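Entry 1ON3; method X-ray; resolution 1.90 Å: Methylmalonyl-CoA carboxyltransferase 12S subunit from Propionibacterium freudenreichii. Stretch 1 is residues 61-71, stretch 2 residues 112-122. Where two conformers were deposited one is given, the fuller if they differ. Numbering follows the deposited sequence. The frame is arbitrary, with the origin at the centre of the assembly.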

# COMPACT_ATOMS: atom_id res chain seq x y z
N GLU E 61 -5.18 -33.51 -16.84
CA GLU E 61 -5.45 -32.82 -18.10
C GLU E 61 -6.68 -31.95 -18.19
O GLU E 61 -7.74 -32.31 -17.67
N VAL E 62 -6.54 -30.81 -18.85
CA VAL E 62 -7.65 -29.88 -19.06
C VAL E 62 -7.83 -29.70 -20.57
O VAL E 62 -6.86 -29.50 -21.30
N GLY E 63 -9.06 -29.80 -21.05
CA GLY E 63 -9.30 -29.60 -22.47
C GLY E 63 -8.98 -30.74 -23.42
O GLY E 63 -8.76 -30.51 -24.62
N ALA E 64 -8.95 -31.97 -22.92
CA ALA E 64 -8.69 -33.11 -23.80
C ALA E 64 -9.78 -33.07 -24.88
O ALA E 64 -9.50 -33.21 -26.07
N PHE E 65 -11.02 -32.85 -24.45
CA PHE E 65 -12.14 -32.83 -25.39
C PHE E 65 -12.40 -31.49 -26.07
O PHE E 65 -13.36 -31.37 -26.83
N ARG E 66 -11.57 -30.49 -25.79
CA ARG E 66 -11.73 -29.17 -26.40
C ARG E 66 -11.58 -29.27 -27.92
O ARG E 66 -10.73 -30.01 -28.40
N LYS E 67 -12.38 -28.51 -28.66
CA LYS E 67 -12.33 -28.58 -30.12
C LYS E 67 -12.31 -27.23 -30.79
O LYS E 67 -12.91 -26.27 -30.30
N HIS E 68 -11.63 -27.16 -31.94
CA HIS E 68 -11.53 -25.94 -32.71
C HIS E 68 -12.92 -25.54 -33.20
O HIS E 68 -13.80 -26.39 -33.38
N ARG E 69 -13.12 -24.25 -33.43
CA ARG E 69 -14.39 -23.73 -33.89
C ARG E 69 -14.27 -23.12 -35.29
O ARG E 69 -15.26 -22.63 -35.85
N THR E 70 -13.07 -23.15 -35.85
CA THR E 70 -12.83 -22.59 -37.18
C THR E 70 -13.51 -23.48 -38.23
O THR E 70 -13.69 -24.68 -38.00
N THR E 71 -13.89 -22.92 -39.37
CA THR E 71 -14.57 -23.72 -40.38
C THR E 71 -14.00 -23.61 -41.79
O THR E 71 -14.15 -24.52 -42.60
N GLY E 112 -3.49 -23.85 -33.77
CA GLY E 112 -4.85 -23.41 -34.02
C GLY E 112 -5.19 -22.31 -33.03
O GLY E 112 -4.53 -22.15 -32.00
N GLU E 113 -6.22 -21.54 -33.33
CA GLU E 113 -6.67 -20.48 -32.45
C GLU E 113 -7.05 -21.08 -31.09
O GLU E 113 -6.69 -20.55 -30.04
N THR E 114 -7.77 -22.19 -31.10
CA THR E 114 -8.19 -22.82 -29.86
C THR E 114 -7.00 -23.43 -29.13
O THR E 114 -6.96 -23.42 -27.90
N GLN E 115 -6.04 -23.97 -29.89
CA GLN E 115 -4.83 -24.54 -29.30
C GLN E 115 -4.13 -23.44 -28.49
O GLN E 115 -3.73 -23.65 -27.34
N SER E 116 -3.99 -22.26 -29.08
CA SER E 116 -3.33 -21.16 -28.39
C SER E 116 -4.14 -20.68 -27.19
O SER E 116 -3.57 -20.25 -26.19
N THR E 117 -5.46 -20.74 -27.29
CA THR E 117 -6.29 -20.32 -26.17
C THR E 117 -6.09 -21.29 -25.01
O THR E 117 -6.03 -20.86 -23.86
N LYS E 118 -5.97 -22.58 -25.31
CA LYS E 118 -5.76 -23.61 -24.29
C LYS E 118 -4.44 -23.35 -23.55
O LYS E 118 -4.34 -23.46 -22.32
N VAL E 119 -3.41 -23.03 -24.32
CA VAL E 119 -2.11 -22.75 -23.72
C VAL E 119 -2.17 -21.51 -22.82
O VAL E 119 -1.65 -21.51 -21.71
N VAL E 120 -2.82 -20.45 -23.31
CA VAL E 120 -2.94 -19.23 -22.52
C VAL E 120 -3.72 -19.48 -21.23
O VAL E 120 -3.37 -18.96 -20.16
N GLU E 121 -4.79 -20.27 -21.31
CA GLU E 121 -5.58 -20.55 -20.12
C GLU E 121 -4.73 -21.30 -19.10
O GLU E 121 -4.83 -21.06 -17.90
N THR E 122 -3.87 -22.19 -19.58
CA THR E 122 -3.00 -22.95 -18.69
C THR E 122 -1.96 -22.03 -18.07
O THR E 122 -1.60 -22.17 -16.91

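Stretch 2 is a helix from Glu113 onward, and one side of it faces the loop that follows the strand end of stretch 1. Gly112 holds the N-cap position, accepting at its O the bond from Ser116 N (3.0 Å), and the helix then presents Glu113, Thr114, Thr117, Lys118 and Glu121 to the loop at the spacing of successive turns.

Glu113 points toward the loop with an off-well chi1 of 148° and chi2 t. Its OE2 lies 3.9 Å from Thr70 CG2, a contact with the methyl of a p rotamer, and accepts a bond from water 2 (OE2 to water O, 2.9 Å). A long acid suits this place because its carboxylate can reach a water held by the loop: the same water accepts from Arg69 N, 2.9 Å from its O.

Thr114, chi1 m, sits where the backbones come closest, its CA 5.4 Å from His68 CA. A small branched residue fits here. Thr114 OG1 lies 3.6 Å from His68 CA, while Thr114 CG2 packs 3.5 Å from Arg66 CG. Thr114 OG1 is also 2.6 Å from the O of water 2, completing the bridge to the loop. The His68 ring, with chi1 p, leads away from the helix and bonds elsewhere in the structure.

Gln115 and Ser116 make no contact with the loop. One turn beyond Glu113, Thr117 (chi1 m) points toward stretch 1 and sets its CG2 3.7 Å from Arg66 NH2.

Lys118 starts sideways, but its chain (m, t, p, t) brings the amine to the turn. NZ donates to Gly63 O at 2.9 Å, and that carbonyl also accepts from Arg66 N at 3.0 Å, closing the type I turn. NZ also donates to water 1, 2.8 Å from its O, which in turn donates to Val62 O or Glu61 OE1, 2.8 and 2.9 Å from the water O. The aliphatic part of the lysine is useful too: CD lies 3.9 Å from Arg66 CB. Gly63 suits its place doubly, since a CB there would fall 3.0 Å from Lys118 CE and would jam against the preceding carbonyl.

Glu121, with chi1 off-well at -94° in the conformer given, ends the contact. Arg66, reaching across the face of the helix with chi1 t, chi2 p and chi3 t, donates from NH1 to Glu121 OE1 at 3.3 Å, a nearly straight salt bridge (169°) at the guanidinium edge. Thr122 turns back to its own helix, OG1 donating to Lys118 O at 2.9 Å.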

# COMPACT_ATOMS: atom_id res chain seq x y z
CB GLU E 61 -5.49 -33.84 -19.24
CG GLU E 61 -5.65 -33.21 -20.61
CD GLU E 61 -5.48 -34.23 -21.72
OE1 GLU E 61 -5.50 -33.82 -22.89
OE2 GLU E 61 -5.33 -35.43 -21.40
CB VAL E 62 -7.37 -28.48 -18.42
CG1 VAL E 62 -8.37 -27.46 -18.93
CG2 VAL E 62 -7.45 -28.57 -16.91
CB ALA E 64 -8.78 -34.43 -23.03
CB PHE E 65 -13.42 -33.31 -24.71
CG PHE E 65 -13.39 -34.76 -24.35
CD1 PHE E 65 -13.18 -35.16 -23.04
CD2 PHE E 65 -13.55 -35.74 -25.34
CE1 PHE E 65 -13.12 -36.52 -22.71
CE2 PHE E 65 -13.49 -37.09 -25.01
CZ PHE E 65 -13.27 -37.47 -23.69
CB ARG E 66 -10.67 -28.21 -25.85
CG ARG E 66 -10.82 -26.76 -26.28
CD ARG E 66 -11.94 -26.06 -25.54
NE ARG E 66 -11.93 -24.62 -25.80
CZ ARG E 66 -11.35 -23.71 -25.02
NH1 ARG E 66 -10.72 -24.08 -23.91
NH2 ARG E 66 -11.38 -22.44 -25.37
CB LYS E 67 -13.54 -29.35 -30.65
CG LYS E 67 -13.56 -30.81 -30.31
CD LYS E 67 -14.78 -31.47 -30.94
CE LYS E 67 -14.89 -32.94 -30.58
NZ LYS E 67 -16.13 -33.52 -31.17
CB HIS E 68 -10.61 -26.13 -33.92
CG HIS E 68 -11.17 -27.02 -34.98
ND1 HIS E 68 -11.21 -28.40 -34.86
CD2 HIS E 68 -11.71 -26.74 -36.19
CE1 HIS E 68 -11.74 -28.92 -35.95
NE2 HIS E 68 -12.05 -27.93 -36.78
CB ARG E 69 -14.90 -22.67 -32.92
CG ARG E 69 -15.14 -23.19 -31.52
CD ARG E 69 -15.75 -22.11 -30.64
NE ARG E 69 -17.04 -21.66 -31.15
CZ ARG E 69 -17.69 -20.60 -30.67
NH1 ARG E 69 -17.18 -19.90 -29.67
NH2 ARG E 69 -18.86 -20.24 -31.20
CB THR E 70 -11.32 -22.51 -37.47
OG1 THR E 70 -10.70 -23.73 -37.05
CG2 THR E 70 -10.69 -21.33 -36.70
CB THR E 71 -16.07 -23.36 -40.42
OG1 THR E 71 -16.21 -21.95 -40.63
CG2 THR E 71 -16.75 -23.74 -39.10
CB GLU E 113 -7.85 -19.77 -33.10
CG GLU E 113 -8.89 -19.20 -32.17
CD GLU E 113 -10.14 -18.74 -32.93
OE1 GLU E 113 -10.23 -17.55 -33.27
OE2 GLU E 113 -11.02 -19.60 -33.18
CB THR E 114 -9.27 -23.90 -30.11
OG1 THR E 114 -10.49 -23.26 -30.49
CG2 THR E 114 -9.52 -24.71 -28.84
CB GLN E 115 -3.86 -25.05 -30.38
CG GLN E 115 -2.66 -25.80 -29.80
CD GLN E 115 -1.53 -25.97 -30.80
OE1 GLN E 115 -0.50 -25.27 -30.73
NE2 GLN E 115 -1.71 -26.89 -31.74
CB SER E 116 -3.07 -19.99 -29.34
OG SER E 116 -2.02 -20.29 -30.24
CB THR E 117 -7.78 -20.28 -26.58
OG1 THR E 117 -7.95 -19.27 -27.57
CG2 THR E 117 -8.65 -19.97 -25.37
CB LYS E 118 -5.70 -25.01 -24.93
CG LYS E 118 -7.06 -25.65 -25.26
CD LYS E 118 -6.93 -27.06 -25.84
CE LYS E 118 -6.28 -28.02 -24.87
NZ LYS E 118 -6.24 -29.41 -25.41
CB VAL E 119 -1.03 -22.54 -24.81
CG1 VAL E 119 0.27 -22.04 -24.18
CG2 VAL E 119 -0.77 -23.87 -25.53
CB VAL E 120 -3.61 -18.10 -23.34
CG1 VAL E 120 -3.87 -16.89 -22.46
CG2 VAL E 120 -2.70 -17.67 -24.49
CB GLU E 121 -6.86 -21.31 -20.51
CG GLU E 121 -8.04 -20.34 -20.71
CD GLU E 121 -9.13 -20.87 -21.64
OE1 GLU E 121 -9.34 -22.10 -21.69
OE2 GLU E 121 -9.79 -20.03 -22.31
CB THR E 122 -2.30 -24.10 -19.44
OG1 THR E 122 -3.29 -24.95 -20.01
CG2 THR E 122 -1.45 -24.92 -18.48
O HOH W 1 -5.44 -30.96 -23.26
O HOH W 2 -10.88 -22.48 -32.96